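PDB 4XAL: tegument protein VP22 from Human herpesvirus 1, which serves as a tegument protein of the virion, supporting late viral mRNA accumulation and translation, modulating the virion host shutoff RNase, and stabilising microtubules during infection. Local coordinates for residues Lys48-Ala53 with Asn100-Ala105; Gln69-Ser74 with Asn83-Ile88. One frame throughout, in Å; residues are numbered along the deposited sequence.

Contact 1: residues Lys48-Ala53 with Asn100-Ala105; sequences KRVFCA and NLLQRA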
ATOM      1  N   LYS A  48       8.715   6.957 -11.243  1.00 16.26           N
ATOM      2  CA  LYS A  48       8.249   5.572 -11.322  1.00 15.03           C
ATOM      3  C   LYS A  48       8.377   4.904  -9.968  1.00 17.07           C
ATOM      4  O   LYS A  48       7.450   4.225  -9.503  1.00 14.19           O
ATOM      5  CB  LYS A  48       9.043   4.781 -12.372  1.00 17.25           C
ATOM      6  CG  LYS A  48       8.570   3.345 -12.546  1.00 16.83           C
ATOM      7  CD  LYS A  48       9.376   2.594 -13.599  1.00 19.11           C
ATOM      8  CE  LYS A  48       8.799   1.198 -13.831  1.00 23.73           C
ATOM      9  NZ  LYS A  48       9.568   0.426 -14.851  1.00 23.46           N
ATOM     10  N   ARG A  49       9.527   5.106  -9.328  1.00 15.88           N
ATOM     11  CA  ARG A  49       9.778   4.475  -8.035  1.00 15.29           C
ATOM     12  C   ARG A  49       8.808   5.016  -6.997  1.00 13.46           C
ATOM     13  O   ARG A  49       8.294   4.253  -6.180  1.00 15.60           O
ATOM     14  CB  ARG A  49      11.230   4.689  -7.591  1.00 22.09           C
ATOM     15  CG  ARG A  49      12.249   3.972  -8.468  1.00 26.87           C
ATOM     16  CD  ARG A  49      13.679   4.093  -7.917  1.00 33.08           C
ATOM     17  NE  ARG A  49      14.177   5.471  -7.867  1.00 40.87           N
ATOM     18  CZ  ARG A  49      14.942   6.040  -8.803  1.00 42.84           C
ATOM     19  NH1 ARG A  49      15.299   5.366  -9.890  1.00 43.43           N
ATOM     20  NH2 ARG A  49      15.351   7.294  -8.659  1.00 37.61           N
ATOM     21  N   VAL A  50       8.556   6.326  -7.026  1.00 14.04           N
ATOM     22  CA  VAL A  50       7.620   6.944  -6.081  1.00 15.46           C
ATOM     23  C   VAL A  50       6.185   6.422  -6.243  1.00 13.80           C
ATOM     24  O   VAL A  50       5.514   6.103  -5.253  1.00 12.96           O
ATOM     25  CB  VAL A  50       7.602   8.474  -6.221  1.00 15.71           C
ATOM     26  CG1 VAL A  50       6.447   9.071  -5.415  1.00 12.62           C
ATOM     27  CG2 VAL A  50       8.937   9.079  -5.778  1.00 16.89           C
ATOM     28  N   PHE A  51       5.732   6.329  -7.494  1.00 11.24           N
ATOM     29  CA  PHE A  51       4.402   5.810  -7.835  1.00 12.87           C
ATOM     30  C   PHE A  51       4.226   4.397  -7.292  1.00 12.31           C
ATOM     31  O   PHE A  51       3.247   4.090  -6.596  1.00 13.20           O
ATOM     32  CB  PHE A  51       4.217   5.819  -9.363  1.00 12.59           C
ATOM     33  CG  PHE A  51       2.894   5.269  -9.838  1.00 15.38           C
ATOM     34  CD1 PHE A  51       1.744   6.032  -9.766  1.00 14.63           C
ATOM     35  CD2 PHE A  51       2.821   4.000 -10.426  1.00 14.44           C
ATOM     36  CE1 PHE A  51       0.527   5.524 -10.238  1.00 17.12           C
ATOM     37  CE2 PHE A  51       1.617   3.505 -10.896  1.00 10.94           C
ATOM     38  CZ  PHE A  51       0.477   4.252 -10.798  1.00 13.17           C
ATOM     39  N   CYS A  52       5.176   3.534  -7.617  1.00 12.90           N
ATOM     40  CA  CYS A  52       5.078   2.130  -7.220  1.00 13.80           C
ATOM     41  C   CYS A  52       5.153   1.995  -5.710  1.00 15.57           C
ATOM     42  O   CYS A  52       4.443   1.172  -5.114  1.00 13.47           O
ATOM     43  CB  CYS A  52       6.166   1.307  -7.899  1.00 15.90           C
ATOM     44  SG  CYS A  52       5.979   1.266  -9.722  1.00 19.52           S
ATOM     45  N   ALA A  53       5.988   2.817  -5.080  1.00 12.73           N
ATOM     46  CA  ALA A  53       6.130   2.764  -3.620  1.00 13.29           C
ATOM     47  C   ALA A  53       4.834   3.125  -2.919  1.00 14.57           C
ATOM     48  O   ALA A  53       4.440   2.471  -1.949  1.00 14.47           O
ATOM     49  CB  ALA A  53       7.255   3.689  -3.161  1.00 15.76           C
ATOM     50  N   ASN A 100      -5.107  11.788  -4.962  1.00 21.43           N
ATOM     51  CA  ASN A 100      -4.653  11.812  -3.575  1.00 22.39           C
ATOM     52  C   ASN A 100      -3.702  10.680  -3.206  1.00 20.31           C
ATOM     53  O   ASN A 100      -3.383  10.512  -2.030  1.00 19.81           O
ATOM     54  CB  ASN A 100      -5.859  11.765  -2.637  1.00 27.39           C
ATOM     55  CG  ASN A 100      -6.737  12.989  -2.765  1.00 36.12           C
ATOM     56  OD1 ASN A 100      -6.246  14.118  -2.774  1.00 38.86           O
ATOM     57  ND2 ASN A 100      -8.044  12.771  -2.874  1.00 38.91           N
ATOM     58  N   LEU A 101      -3.260   9.907  -4.200  1.00 17.59           N
ATOM     59  CA  LEU A 101      -2.417   8.730  -3.964  1.00 14.50           C
ATOM     60  C   LEU A 101      -1.263   8.979  -2.983  1.00 16.48           C
ATOM     61  O   LEU A 101      -1.140   8.275  -1.982  1.00 15.36           O
ATOM     62  CB  LEU A 101      -1.832   8.210  -5.276  1.00 14.88           C
ATOM     63  CG  LEU A 101      -0.896   6.999  -5.146  1.00 15.23           C
ATOM     64  CD1 LEU A 101      -1.694   5.737  -4.822  1.00 16.49           C
ATOM     65  CD2 LEU A 101      -0.111   6.799  -6.424  1.00 17.52           C
ATOM     66  N   LEU A 102      -0.417   9.973  -3.259  1.00 16.79           N
ATOM     67  CA  LEU A 102       0.763  10.185  -2.403  1.00 14.51           C
ATOM     68  C   LEU A 102       0.389  10.685  -1.005  1.00 18.29           C
ATOM     69  O   LEU A 102       0.954  10.239   0.007  1.00 17.40           O
ATOM     70  CB  LEU A 102       1.740  11.175  -3.058  1.00 15.72           C
ATOM     71  CG  LEU A 102       2.337  10.772  -4.414  1.00 16.32           C
ATOM     72  CD1 LEU A 102       3.581  11.613  -4.687  1.00 16.96           C
ATOM     73  CD2 LEU A 102       2.674   9.283  -4.474  1.00 15.50           C
ATOM     74  N   GLN A 103      -0.540  11.632  -0.956  1.00 18.34           N
ATOM     75  CA  GLN A 103      -1.055  12.141   0.313  1.00 25.87           C
ATOM     76  C   GLN A 103      -1.515  10.996   1.213  1.00 24.98           C
ATOM     77  O   GLN A 103      -1.119  10.897   2.380  1.00 24.57           O
ATOM     78  CB  GLN A 103      -2.206  13.112   0.057  1.00 30.23           C
ATOM     79  CG  GLN A 103      -3.038  13.431   1.290  1.00 41.31           C
ATOM     80  CD  GLN A 103      -2.652  14.751   1.922  1.00 45.63           C
ATOM     81  OE1 GLN A 103      -2.301  15.708   1.226  1.00 49.76           O
ATOM     82  NE2 GLN A 103      -2.722  14.815   3.248  1.00 48.72           N
ATOM     83  N   ARG A 104      -2.325  10.110   0.651  1.00 19.11           N
ATOM     84  CA  ARG A 104      -2.871   8.989   1.409  1.00 21.18           C
ATOM     85  C   ARG A 104      -1.769   8.048   1.865  1.00 20.56           C
ATOM     86  O   ARG A 104      -1.810   7.534   2.981  1.00 23.28           O
ATOM     87  CB  ARG A 104      -3.900   8.209   0.581  1.00 22.59           C
ATOM     88  CG  ARG A 104      -5.129   8.986   0.133  1.00 30.23           C
ATOM     89  CD  ARG A 104      -6.129   9.190   1.258  1.00 36.93           C
ATOM     90  NE  ARG A 104      -6.013  10.537   1.802  1.00 44.78           N
ATOM     91  CZ  ARG A 104      -6.713  11.576   1.362  1.00 43.33           C
ATOM     92  NH1 ARG A 104      -7.581  11.415   0.371  1.00 46.66           N
ATOM     93  NH2 ARG A 104      -6.542  12.773   1.912  1.00 50.82           N
ATOM     94  N   ALA A 105      -0.793   7.796   0.993  1.00 16.59           N
ATOM     95  CA  ALA A 105       0.315   6.919   1.344  1.00 14.54           C
ATOM     96  C   ALA A 105       1.189   7.533   2.443  1.00 19.24           C
ATOM     97  O   ALA A 105       1.757   6.818   3.268  1.00 21.76           O
ATOM     98  CB  ALA A 105       1.157   6.612   0.132  1.00 14.82           C
TER
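This is helix-on-helix packing in the VP22 core domain: Val50 and Phe51 on the long helix 41-74 meet Leu101 and Leu102 in the first turn of the short helix 101-107, which follows strand 91-94. The two backbones come nearest at Phe51 and Leu102, whose CA atoms lie 7.9 Å apart, and no hydrogen bond crosses between them. The contact is two apolar touches side by side, one aliphatic and one of a methyl on a ring. In the first, Val50 and Leu102 meet at about a right angle, and CG1 of Val50 lies 3.9 Å from both CD1 and CD2 of Leu102. CG of Leu102 is anti to the carbonyl carbon (chi1 -61°), which brings the branched end to the valine although its CB points neither toward helix 41-74 nor away from it. Phe28, in the loop before helix 41-74, packs on both Val50 and Leu102, and Leu26 adds to the cover over Val50. The second touch lies nearer the surface, with Phe51 exposed. Its CB points away from helix 101-107, but with CG anti to the backbone N (chi1 178°) the ring is carried back toward Leu101. That leucine also packs on Ala54 and Leu58, farther along the long helix. The ring meets the methyl obliquely: CD2 of Leu101 sits 3.9 Å from CD1 of Phe51 and 4.1 Å from CE1 of Phe51.

Contact 2: residues Gln69-Ser74 with Asn83-Ile88; sequences QLWDMS and NELLGI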
ATOM      1  N   GLN A  69      -8.490  -8.009  11.019  1.00 19.72           N
ATOM      2  CA  GLN A  69      -9.911  -8.323  11.153  1.00 19.90           C
ATOM      3  C   GLN A  69     -10.137  -9.826  11.166  1.00 23.93           C
ATOM      4  O   GLN A  69     -10.823 -10.361  12.050  1.00 18.56           O
ATOM      5  CB  GLN A  69     -10.706  -7.679  10.013  1.00 26.75           C
ATOM      6  CG  GLN A  69     -12.189  -8.016  10.026  1.00 37.98           C
ATOM      7  CD  GLN A  69     -13.006  -7.089   9.136  1.00 54.11           C
ATOM      8  OE1 GLN A  69     -13.444  -6.023   9.571  1.00 62.78           O
ATOM      9  NE2 GLN A  69     -13.213  -7.493   7.886  1.00 56.26           N
ATOM     10  N   LEU A  70      -9.547 -10.501  10.185  1.00 17.07           N
ATOM     11  CA  LEU A  70      -9.648 -11.946  10.076  1.00 20.26           C
ATOM     12  C   LEU A  70      -9.064 -12.646  11.306  1.00 20.13           C
ATOM     13  O   LEU A  70      -9.651 -13.601  11.829  1.00 16.16           O
ATOM     14  CB  LEU A  70      -8.944 -12.427   8.805  1.00 18.13           C
ATOM     15  CG  LEU A  70      -8.809 -13.934   8.635  1.00 20.67           C
ATOM     16  CD1 LEU A  70     -10.182 -14.564   8.489  1.00 27.44           C
ATOM     17  CD2 LEU A  70      -7.946 -14.229   7.421  1.00 23.46           C
ATOM     18  N   TRP A  71      -7.905 -12.180  11.760  1.00 15.69           N
ATOM     19  CA  TRP A  71      -7.284 -12.746  12.955  1.00 16.59           C
ATOM     20  C   TRP A  71      -8.179 -12.581  14.186  1.00 20.27           C
ATOM     21  O   TRP A  71      -8.397 -13.528  14.943  1.00 18.36           O
ATOM     22  CB  TRP A  71      -5.928 -12.090  13.208  1.00 18.10           C
ATOM     23  CG  TRP A  71      -5.222 -12.603  14.419  1.00 16.57           C
ATOM     24  CD1 TRP A  71      -5.454 -12.256  15.716  1.00 16.60           C
ATOM     25  CD2 TRP A  71      -4.145 -13.548  14.437  1.00 15.93           C
ATOM     26  NE1 TRP A  71      -4.584 -12.936  16.549  1.00 18.61           N
ATOM     27  CE2 TRP A  71      -3.778 -13.737  15.784  1.00 15.58           C
ATOM     28  CE3 TRP A  71      -3.464 -14.258  13.442  1.00 14.04           C
ATOM     29  CZ2 TRP A  71      -2.746 -14.595  16.164  1.00 15.68           C
ATOM     30  CZ3 TRP A  71      -2.445 -15.114  13.822  1.00 12.60           C
ATOM     31  CH2 TRP A  71      -2.103 -15.280  15.173  1.00 15.09           C
ATOM     32  N   ASP A  72      -8.680 -11.369  14.384  1.00 18.72           N
ATOM     33  CA  ASP A  72      -9.511 -11.053  15.539  1.00 25.18           C
ATOM     34  C   ASP A  72     -10.798 -11.873  15.588  1.00 23.40           C
ATOM     35  O   ASP A  72     -11.251 -12.252  16.668  1.00 29.39           O
ATOM     36  CB  ASP A  72      -9.849  -9.563  15.552  1.00 23.10           C
ATOM     37  CG  ASP A  72      -8.684  -8.707  15.995  1.00 24.70           C
ATOM     38  OD1 ASP A  72      -7.656  -9.267  16.440  1.00 27.18           O
ATOM     39  OD2 ASP A  72      -8.801  -7.472  15.920  1.00 27.38           O
ATOM     40  N   MET A  73     -11.382 -12.135  14.425  1.00 19.57           N
ATOM     41  CA  MET A  73     -12.596 -12.946  14.322  1.00 24.65           C
ATOM     42  C   MET A  73     -12.341 -14.428  14.605  1.00 28.53           C
ATOM     43  O   MET A  73     -13.203 -15.134  15.133  1.00 23.64           O
ATOM     44  CB  MET A  73     -13.205 -12.804  12.929  1.00 28.03           C
ATOM     45  CG  MET A  73     -13.862 -11.456  12.665  1.00 33.38           C
ATOM     46  SD  MET A  73     -14.162 -11.197  10.905  1.00 51.74           S
ATOM     47  CE  MET A  73     -14.397 -12.880  10.345  1.00 44.17           C
ATOM     48  N   SER A  74     -11.153 -14.888  14.226  1.00 21.15           N
ATOM     49  CA  SER A  74     -10.743 -16.280  14.400  1.00 20.67           C
ATOM     50  C   SER A  74     -10.220 -16.559  15.801  1.00 21.04           C
ATOM     51  O   SER A  74     -10.466 -17.628  16.369  1.00 18.80           O
ATOM     52  CB  SER A  74      -9.655 -16.637  13.388  1.00 20.15           C
ATOM     53  OG  SER A  74     -10.126 -16.483  12.067  1.00 27.32           O
ATOM     54  N   ASN A  83      -2.574 -23.131  11.733  1.00 14.36           N
ATOM     55  CA  ASN A  83      -2.537 -23.935  10.516  1.00 19.63           C
ATOM     56  C   ASN A  83      -3.861 -23.868   9.760  1.00 19.71           C
ATOM     57  O   ASN A  83      -3.893 -23.739   8.538  1.00 18.59           O
ATOM     58  CB  ASN A  83      -2.203 -25.392  10.856  1.00 22.59           C
ATOM     59  CG  ASN A  83      -2.044 -26.264   9.625  1.00 35.18           C
ATOM     60  OD1 ASN A  83      -1.323 -25.912   8.691  1.00 43.26           O
ATOM     61  ND2 ASN A  83      -2.706 -27.420   9.625  1.00 43.71           N
ATOM     62  N   GLU A  84      -4.960 -23.973  10.502  1.00 15.95           N
ATOM     63  CA  GLU A  84      -6.289 -23.873   9.917  1.00 15.93           C
ATOM     64  C   GLU A  84      -6.539 -22.493   9.314  1.00 15.65           C
ATOM     65  O   GLU A  84      -7.079 -22.364   8.199  1.00 16.20           O
ATOM     66  CB  GLU A  84      -7.349 -24.189  10.982  1.00 17.43           C
ATOM     67  CG  GLU A  84      -7.330 -25.647  11.411  1.00 18.40           C
ATOM     68  CD  GLU A  84      -7.916 -25.877  12.791  1.00 22.61           C
ATOM     69  OE1 GLU A  84      -8.461 -24.936  13.395  1.00 20.67           O
ATOM     70  OE2 GLU A  84      -7.818 -27.015  13.289  1.00 31.08           O
ATOM     71  N   LEU A  85      -6.167 -21.459  10.058  1.00 14.21           N
ATOM     72  CA  LEU A  85      -6.419 -20.093   9.606  1.00 15.07           C
ATOM     73  C   LEU A  85      -5.639 -19.805   8.322  1.00 16.26           C
ATOM     74  O   LEU A  85      -6.164 -19.188   7.392  1.00 16.58           O
ATOM     75  CB  LEU A  85      -6.051 -19.087  10.696  1.00 15.70           C
ATOM     76  CG  LEU A  85      -6.095 -17.613  10.286  1.00 16.86           C
ATOM     77  CD1 LEU A  85      -7.530 -17.179   9.999  1.00 20.31           C
ATOM     78  CD2 LEU A  85      -5.465 -16.729  11.351  1.00 17.44           C
ATOM     79  N   LEU A  86      -4.384 -20.254   8.273  1.00 18.07           N
ATOM     80  CA  LEU A  86      -3.566 -20.078   7.071  1.00 16.57           C
ATOM     81  C   LEU A  86      -4.270 -20.651   5.847  1.00 20.50           C
ATOM     82  O   LEU A  86      -4.264 -20.049   4.776  1.00 16.90           O
ATOM     83  CB  LEU A  86      -2.203 -20.743   7.248  1.00 18.85           C
ATOM     84  CG  LEU A  86      -1.281 -20.103   8.280  1.00 19.16           C
ATOM     85  CD1 LEU A  86      -0.052 -20.994   8.512  1.00 20.73           C
ATOM     86  CD2 LEU A  86      -0.851 -18.738   7.810  1.00 19.22           C
ATOM     87  N   GLY A  87      -4.896 -21.811   6.017  1.00 16.48           N
ATOM     88  CA  GLY A  87      -5.589 -22.455   4.915  1.00 19.49           C
ATOM     89  C   GLY A  87      -6.739 -21.665   4.321  1.00 19.70           C
ATOM     90  O   GLY A  87      -7.068 -21.834   3.143  1.00 26.54           O
ATOM     91  N   ILE A  88      -7.363 -20.803   5.116  1.00 17.25           N
ATOM     92  CA  ILE A  88      -8.507 -20.040   4.633  1.00 20.24           C
ATOM     93  C   ILE A  88      -8.211 -18.571   4.371  1.00 25.41           C
ATOM     94  O   ILE A  88      -9.111 -17.805   4.038  1.00 23.80           O
ATOM     95  CB  ILE A  88      -9.688 -20.107   5.624  1.00 23.83           C
ATOM     96  CG1 ILE A  88      -9.314 -19.440   6.947  1.00 23.31           C
ATOM     97  CG2 ILE A  88     -10.083 -21.545   5.862  1.00 28.46           C
ATOM     98  CD1 ILE A  88     -10.506 -19.105   7.808  1.00 28.07           C
TER
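Near Ser74 and Leu85, whose CA atoms are 7.5 Å apart, the end of helix 41-74 and helix 79-88 run roughly antiparallel, the axes of segments 69-74 and 83-88 lying 138° apart in direction and approaching to 11.5 Å. Together they form a helical hairpin closed by the short loop after Ser74, where Pro76 packs on both Trp71 and Leu85. Leu85 makes every close contact from its segment: its CB points toward helix 41-74, and its two methyls divide the partners. With CG anti to the backbone N (chi1 172°), CD1 is sent in among Leu70 and Ser74. Leu70 and Leu85 slide past each other in opposite directions, and CD1 of Leu85 lies 3.7 Å from CG of Leu70, touching both of that residue's methyls as well. The other methyl, CD2 of Leu85, comes obliquely to the six-membered ring of Trp71, 3.8 Å from CE3, the indole lying across the leucine at about a right angle. Trp71, itself exposed, covers one side of the buried Leu85. Ser74 supplies a polar neighbour: its OG is 3.4 Å from CD1 of Leu85. That hydroxyl donates to the carbonyl O of Leu70 at 2.9 Å, tilted 29° from the carbonyl plane, while Ser74 N reaches the same oxygen from the opposite face. Because its proton is given to Leu70 O, the hydroxyl can lie against a methyl without a partner on the other segment. No hydrogen bond crosses between the two segments; what holds them to each other here is apolar packing. Leu85 belongs to a probable nuclear export signal; its burial here suggests that a receptor could reach it only if the hairpin opened.

Helix 41-74 serves both contacts, taking helix 101-107 along its earlier half and helix 79-88 at its C-terminal end. The contact centres are about 30 Å apart and nothing touches between them, so they pack separate parts of an elongated chain. The centre of contact 1 is about 8 Å from the centre of the chain and that of contact 2 about 22 Å; each is only partly buried. Contact 1 joins pieces distant in sequence through two separate apolar touches, with N-terminal residues packed over one. Contact 2 folds neighbouring helices together and concentrates on a single leucine. Both lack cross-helix hydrogen bonds, each includes an exposed aromatic, Phe51 or Trp71, and contact 2 alone includes a hydroxyl.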